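Local coordinates for superantigen-like protein SSL10 (Staphylococcus aureus subsp. aureus, PDB 6LWT), which probably binds the Fc region of human IgG to block classical complement activation, and interferes with plasma clotting by binding prothrombin, at residues F86-T98 and Y125-D137. Numbering follows the deposited sequence.
Sequences FYTVGGVIQNNKT and YIKKEKITLKELD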
loop_
_atom_site.group_PDB
_atom_site.type_symbol
_atom_site.label_atom_id
_atom_site.label_comp_id
_atom_site.label_asym_id
_atom_site.label_seq_id
_atom_site.Cartn_x
_atom_site.Cartn_y
_atom_site.Cartn_z
ATOM N N PHE A 86 1.068 16.019 -9.366
ATOM C CA PHE A 86 0.818 14.580 -9.272
ATOM C C PHE A 86 0.262 14.312 -7.875
ATOM O O PHE A 86 0.896 14.682 -6.898
ATOM C CB PHE A 86 2.116 13.819 -9.506
ATOM C CG PHE A 86 2.610 13.887 -10.926
ATOM C CD1 PHE A 86 3.271 15.013 -11.401
ATOM C CD2 PHE A 86 2.390 12.828 -11.798
ATOM C CE1 PHE A 86 3.728 15.075 -12.709
ATOM C CE2 PHE A 86 2.840 12.882 -13.113
ATOM C CZ PHE A 86 3.507 14.014 -13.565
ATOM N N TYR A 87 -0.913 13.683 -7.794
ATOM C CA TYR A 87 -1.625 13.519 -6.525
ATOM C C TYR A 87 -1.499 12.095 -6.010
ATOM O O TYR A 87 -1.657 11.133 -6.772
ATOM C CB TYR A 87 -3.110 13.867 -6.653
ATOM C CG TYR A 87 -3.339 15.306 -7.001
ATOM C CD1 TYR A 87 -3.197 15.753 -8.319
ATOM C CD2 TYR A 87 -3.660 16.239 -6.024
ATOM C CE1 TYR A 87 -3.377 17.083 -8.645
ATOM C CE2 TYR A 87 -3.854 17.573 -6.347
ATOM C CZ TYR A 87 -3.707 17.994 -7.653
ATOM O OH TYR A 87 -3.893 19.338 -7.962
ATOM N N THR A 88 -1.279 11.982 -4.706
ATOM C CA THR A 88 -1.185 10.678 -4.036
ATOM C C THR A 88 -1.921 10.799 -2.692
ATOM O O THR A 88 -2.195 11.916 -2.217
ATOM C CB THR A 88 0.293 10.238 -3.897
ATOM O OG1 THR A 88 0.396 8.909 -3.344
ATOM C CG2 THR A 88 1.091 11.223 -3.061
ATOM N N VAL A 89 -2.251 9.659 -2.084
ATOM C CA VAL A 89 -3.009 9.648 -0.827
ATOM C C VAL A 89 -2.230 8.852 0.222
ATOM O O VAL A 89 -1.857 7.716 -0.020
ATOM C CB VAL A 89 -4.404 9.034 -1.014
ATOM C CG1 VAL A 89 -5.175 9.000 0.306
ATOM C CG2 VAL A 89 -5.229 9.780 -2.078
ATOM N N GLY A 90 -2.029 9.448 1.392
ATOM C CA GLY A 90 -1.364 8.778 2.525
ATOM C C GLY A 90 0.059 8.388 2.223
ATOM O O GLY A 90 0.764 9.072 1.497
ATOM N N GLY A 91 0.477 7.248 2.757
ATOM C CA GLY A 91 1.777 6.699 2.411
ATOM C C GLY A 91 2.961 7.403 3.042
ATOM O O GLY A 91 4.055 7.214 2.574
ATOM N N VAL A 92 2.749 8.184 4.109
ATOM C CA VAL A 92 3.799 8.998 4.729
ATOM C C VAL A 92 4.163 8.455 6.109
ATOM O O VAL A 92 3.278 8.250 6.935
ATOM C CB VAL A 92 3.355 10.465 4.923
ATOM C CG1 VAL A 92 4.490 11.305 5.485
ATOM C CG2 VAL A 92 2.859 11.059 3.609
ATOM N N ILE A 93 5.456 8.264 6.335
ATOM C CA ILE A 93 6.019 7.904 7.643
ATOM C C ILE A 93 7.098 8.922 8.040
ATOM O O ILE A 93 8.016 9.209 7.257
ATOM C CB ILE A 93 6.650 6.492 7.627
ATOM C CG1 ILE A 93 5.588 5.435 7.324
ATOM C CG2 ILE A 93 7.333 6.203 8.971
ATOM C CD1 ILE A 93 6.157 4.092 6.868
ATOM N N GLN A 94 7.004 9.446 9.260
ATOM C CA GLN A 94 7.911 10.513 9.710
ATOM C C GLN A 94 9.306 10.039 10.089
ATOM O O GLN A 94 10.278 10.724 9.784
ATOM C CB GLN A 94 7.278 11.331 10.832
ATOM C CG GLN A 94 6.094 12.139 10.308
ATOM C CD GLN A 94 5.304 12.882 11.376
ATOM O OE1 GLN A 94 4.121 12.608 11.581
ATOM N NE2 GLN A 94 5.939 13.845 12.033
ATOM N N ASN A 95 9.441 8.897 10.743
ATOM C CA ASN A 95 10.798 8.446 11.100
ATOM C C ASN A 95 10.996 7.008 10.733
ATOM O O ASN A 95 10.828 6.116 11.558
ATOM C CB ASN A 95 11.097 8.685 12.583
ATOM C CG ASN A 95 11.365 10.147 12.884
ATOM O OD1 ASN A 95 12.232 10.770 12.258
ATOM N ND2 ASN A 95 10.623 10.709 13.836
ATOM N N ASN A 96 11.325 6.793 9.465
ATOM C CA ASN A 96 11.546 5.457 8.976
ATOM C C ASN A 96 13.030 5.195 8.772
ATOM O O ASN A 96 13.832 6.115 8.617
ATOM C CB ASN A 96 10.745 5.201 7.694
ATOM C CG ASN A 96 10.251 3.758 7.591
ATOM O OD1 ASN A 96 10.613 2.899 8.402
ATOM N ND2 ASN A 96 9.444 3.484 6.582
ATOM N N LYS A 97 13.365 3.916 8.760
ATOM C CA LYS A 97 14.733 3.438 8.727
ATOM C C LYS A 97 14.700 2.200 7.849
ATOM O O LYS A 97 13.694 1.482 7.856
ATOM C CB LYS A 97 15.105 3.131 10.176
ATOM C CG LYS A 97 16.357 2.328 10.459
ATOM C CD LYS A 97 16.570 2.356 11.967
ATOM C CE LYS A 97 17.668 1.422 12.447
ATOM N NZ LYS A 97 17.370 0.954 13.833
ATOM N N THR A 98 15.749 1.964 7.061
ATOM C CA THR A 98 15.835 0.720 6.268
ATOM C C THR A 98 16.973 -0.191 6.752
ATOM O O THR A 98 18.154 0.155 6.674
ATOM C CB THR A 98 15.944 0.985 4.750
ATOM O OG1 THR A 98 17.246 1.475 4.430
ATOM C CG2 THR A 98 14.846 1.975 4.265
ATOM N N TYR A 125 9.582 -10.392 1.718
ATOM C CA TYR A 125 10.561 -9.537 2.370
ATOM C C TYR A 125 10.104 -8.085 2.414
ATOM O O TYR A 125 9.541 -7.574 1.448
ATOM C CB TYR A 125 11.933 -9.664 1.678
ATOM C CG TYR A 125 12.468 -11.069 1.744
ATOM C CD1 TYR A 125 13.028 -11.566 2.919
ATOM C CD2 TYR A 125 12.385 -11.919 0.641
ATOM C CE1 TYR A 125 13.501 -12.869 2.990
ATOM C CE2 TYR A 125 12.854 -13.224 0.700
ATOM C CZ TYR A 125 13.410 -13.691 1.875
ATOM O OH TYR A 125 13.856 -14.984 1.944
ATOM N N ILE A 126 10.317 -7.463 3.569
ATOM C CA ILE A 126 10.054 -6.055 3.802
ATOM C C ILE A 126 11.325 -5.431 4.398
ATOM O O ILE A 126 11.745 -5.819 5.502
ATOM C CB ILE A 126 8.879 -5.874 4.771
ATOM C CG1 ILE A 126 7.609 -6.484 4.165
ATOM C CG2 ILE A 126 8.660 -4.401 5.054
ATOM C CD1 ILE A 126 6.463 -6.583 5.122
ATOM N N LYS A 127 11.901 -4.462 3.684
ATOM C CA LYS A 127 13.211 -3.873 4.054
ATOM C C LYS A 127 13.068 -2.778 5.122
ATOM O O LYS A 127 13.939 -2.625 5.976
ATOM C CB LYS A 127 13.963 -3.272 2.850
ATOM C CG LYS A 127 13.790 -3.928 1.489
ATOM C CD LYS A 127 14.344 -5.340 1.396
ATOM C CE LYS A 127 13.633 -6.105 0.289
ATOM N NZ LYS A 127 14.434 -7.251 -0.205
ATOM N N LYS A 128 11.969 -2.032 5.078
ATOM C CA LYS A 128 11.749 -0.918 6.002
ATOM C C LYS A 128 11.358 -1.375 7.407
ATOM O O LYS A 128 10.703 -2.395 7.582
ATOM C CB LYS A 128 10.644 -0.008 5.471
ATOM C CG LYS A 128 10.894 0.593 4.103
ATOM C CD LYS A 128 9.606 1.158 3.522
ATOM C CE LYS A 128 9.931 2.346 2.643
ATOM N NZ LYS A 128 8.763 2.843 1.891
ATOM N N GLU A 129 11.730 -0.583 8.403
ATOM C CA GLU A 129 11.286 -0.787 9.781
ATOM C C GLU A 129 9.786 -0.564 9.940
ATOM O O GLU A 129 9.149 -1.208 10.777
ATOM C CB GLU A 129 12.023 0.171 10.731
ATOM C CG GLU A 129 11.502 0.173 12.163
ATOM C CD GLU A 129 12.341 1.010 13.120
ATOM O OE1 GLU A 129 13.589 0.874 13.100
ATOM O OE2 GLU A 129 11.748 1.788 13.905
ATOM N N LYS A 130 9.252 0.408 9.209
ATOM C CA LYS A 130 7.818 0.704 9.225
ATOM C C LYS A 130 7.304 0.712 7.807
ATOM O O LYS A 130 8.038 1.030 6.889
ATOM C CB LYS A 130 7.538 2.065 9.856
ATOM C CG LYS A 130 7.398 2.019 11.364
ATOM C CD LYS A 130 7.495 3.425 11.952
ATOM C CE LYS A 130 8.084 3.420 13.354
ATOM N NZ LYS A 130 8.656 4.748 13.668
ATOM N N ILE A 131 6.031 0.344 7.636
ATOM C CA ILE A 131 5.433 0.297 6.316
ATOM C C ILE A 131 3.976 0.694 6.466
ATOM O O ILE A 131 3.288 0.201 7.375
ATOM C CB ILE A 131 5.606 -1.096 5.650
ATOM C CG1 ILE A 131 5.186 -1.043 4.183
ATOM C CG2 ILE A 131 4.843 -2.211 6.384
ATOM C CD1 ILE A 131 5.598 -2.255 3.378
ATOM N N THR A 132 3.507 1.618 5.621
ATOM C CA THR A 132 2.084 1.914 5.609
ATOM C C THR A 132 1.292 0.724 5.089
ATOM O O THR A 132 1.771 -0.061 4.246
ATOM C CB THR A 132 1.731 3.174 4.780
ATOM O OG1 THR A 132 2.202 3.033 3.426
ATOM C CG2 THR A 132 2.360 4.411 5.438
ATOM N N LEU A 133 0.060 0.611 5.560
ATOM C CA LEU A 133 -0.888 -0.318 4.938
ATOM C C LEU A 133 -1.046 -0.058 3.450
ATOM O O LEU A 133 -1.191 -1.002 2.678
ATOM C CB LEU A 133 -2.237 -0.320 5.663
ATOM C CG LEU A 133 -3.286 -1.299 5.105
ATOM C CD1 LEU A 133 -2.873 -2.759 5.250
ATOM C CD2 LEU A 133 -4.623 -1.084 5.778
ATOM N N LYS A 134 -0.977 1.210 3.034
ATOM C CA LYS A 134 -0.982 1.568 1.622
ATOM C C LYS A 134 0.100 0.849 0.803
ATOM O O LYS A 134 -0.186 0.260 -0.246
ATOM C CB LYS A 134 -0.770 3.076 1.491
ATOM C CG LYS A 134 -0.730 3.558 0.067
ATOM C CD LYS A 134 -0.145 4.961 -0.018
ATOM C CE LYS A 134 -0.283 5.505 -1.415
ATOM N NZ LYS A 134 -1.695 5.630 -1.838
ATOM N N GLU A 135 1.344 0.935 1.276
ATOM C CA GLU A 135 2.480 0.354 0.554
ATOM C C GLU A 135 2.417 -1.170 0.570
ATOM O O GLU A 135 2.703 -1.820 -0.441
ATOM C CB GLU A 135 3.806 0.830 1.168
ATOM C CG GLU A 135 5.021 0.324 0.410
ATOM C CD GLU A 135 6.357 0.837 0.930
ATOM O OE1 GLU A 135 6.412 1.868 1.633
ATOM O OE2 GLU A 135 7.378 0.203 0.597
ATOM N N LEU A 136 2.030 -1.732 1.710
ATOM C CA LEU A 136 1.922 -3.180 1.837
ATOM C C LEU A 136 0.812 -3.713 0.931
ATOM O O LEU A 136 1.025 -4.647 0.166
ATOM C CB LEU A 136 1.704 -3.587 3.293
ATOM C CG LEU A 136 1.815 -5.091 3.589
ATOM C CD1 LEU A 136 3.059 -5.731 2.986
ATOM C CD2 LEU A 136 1.777 -5.286 5.090
ATOM N N ASP A 137 -0.342 -3.056 0.970
ATOM C CA ASP A 137 -1.452 -3.390 0.077
ATOM C C ASP A 137 -1.013 -3.364 -1.383
ATOM O O ASP A 137 -1.181 -4.353 -2.109
ATOM C CB ASP A 137 -2.615 -2.424 0.298
ATOM C CG ASP A 137 -3.722 -2.578 -0.726
ATOM O OD1 ASP A 137 -4.446 -3.605 -0.701
ATOM O OD2 ASP A 137 -3.886 -1.652 -1.561
HETATM O O HOH W 1 -2.213 7.443 -3.937
#
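N96 grips the backbone of K130 with both ends of its side-chain amide, joining the OB-fold domain to the beta-grasp domain. Its OD1 accepts from K130 N at 3.0 Å, and its ND2 donates a hydrogen bond to K130 O at 2.8 Å, meeting that oxygen from above the carbonyl plane. Asparagine suits the place because one short flat group both accepts and donates; OD1 also accepts from K97 N, and ND2 reaches D72, so the amide's rotation is fixed. Next to it, E129 N donates an almost straight bond to K97 O (2.9 Å, 172°).

At the other end, lysine's long aliphatic chain lets K134 reach from the first turn of helix 133-148 to V89 O, NZ lying 2.8 Å away in the carbonyl plane; a water links NZ to V89 N. G91, without a side chain to block the lysine, brings CA within 3.6 Å of K134 CD. T132, the N-cap, accepts a capping bond from E135 N through OG1.

Between these polar ends, branched, apolar I93 fits CD1 against K130 and CG1 against T132 CG2 (3.9 Å).

At the exposed edge, the K97 and E129 side chains add only a long salt bridge. The interface therefore rests chiefly on directional bonds to backbone atoms, consistent with a fixed orientation of the two domains.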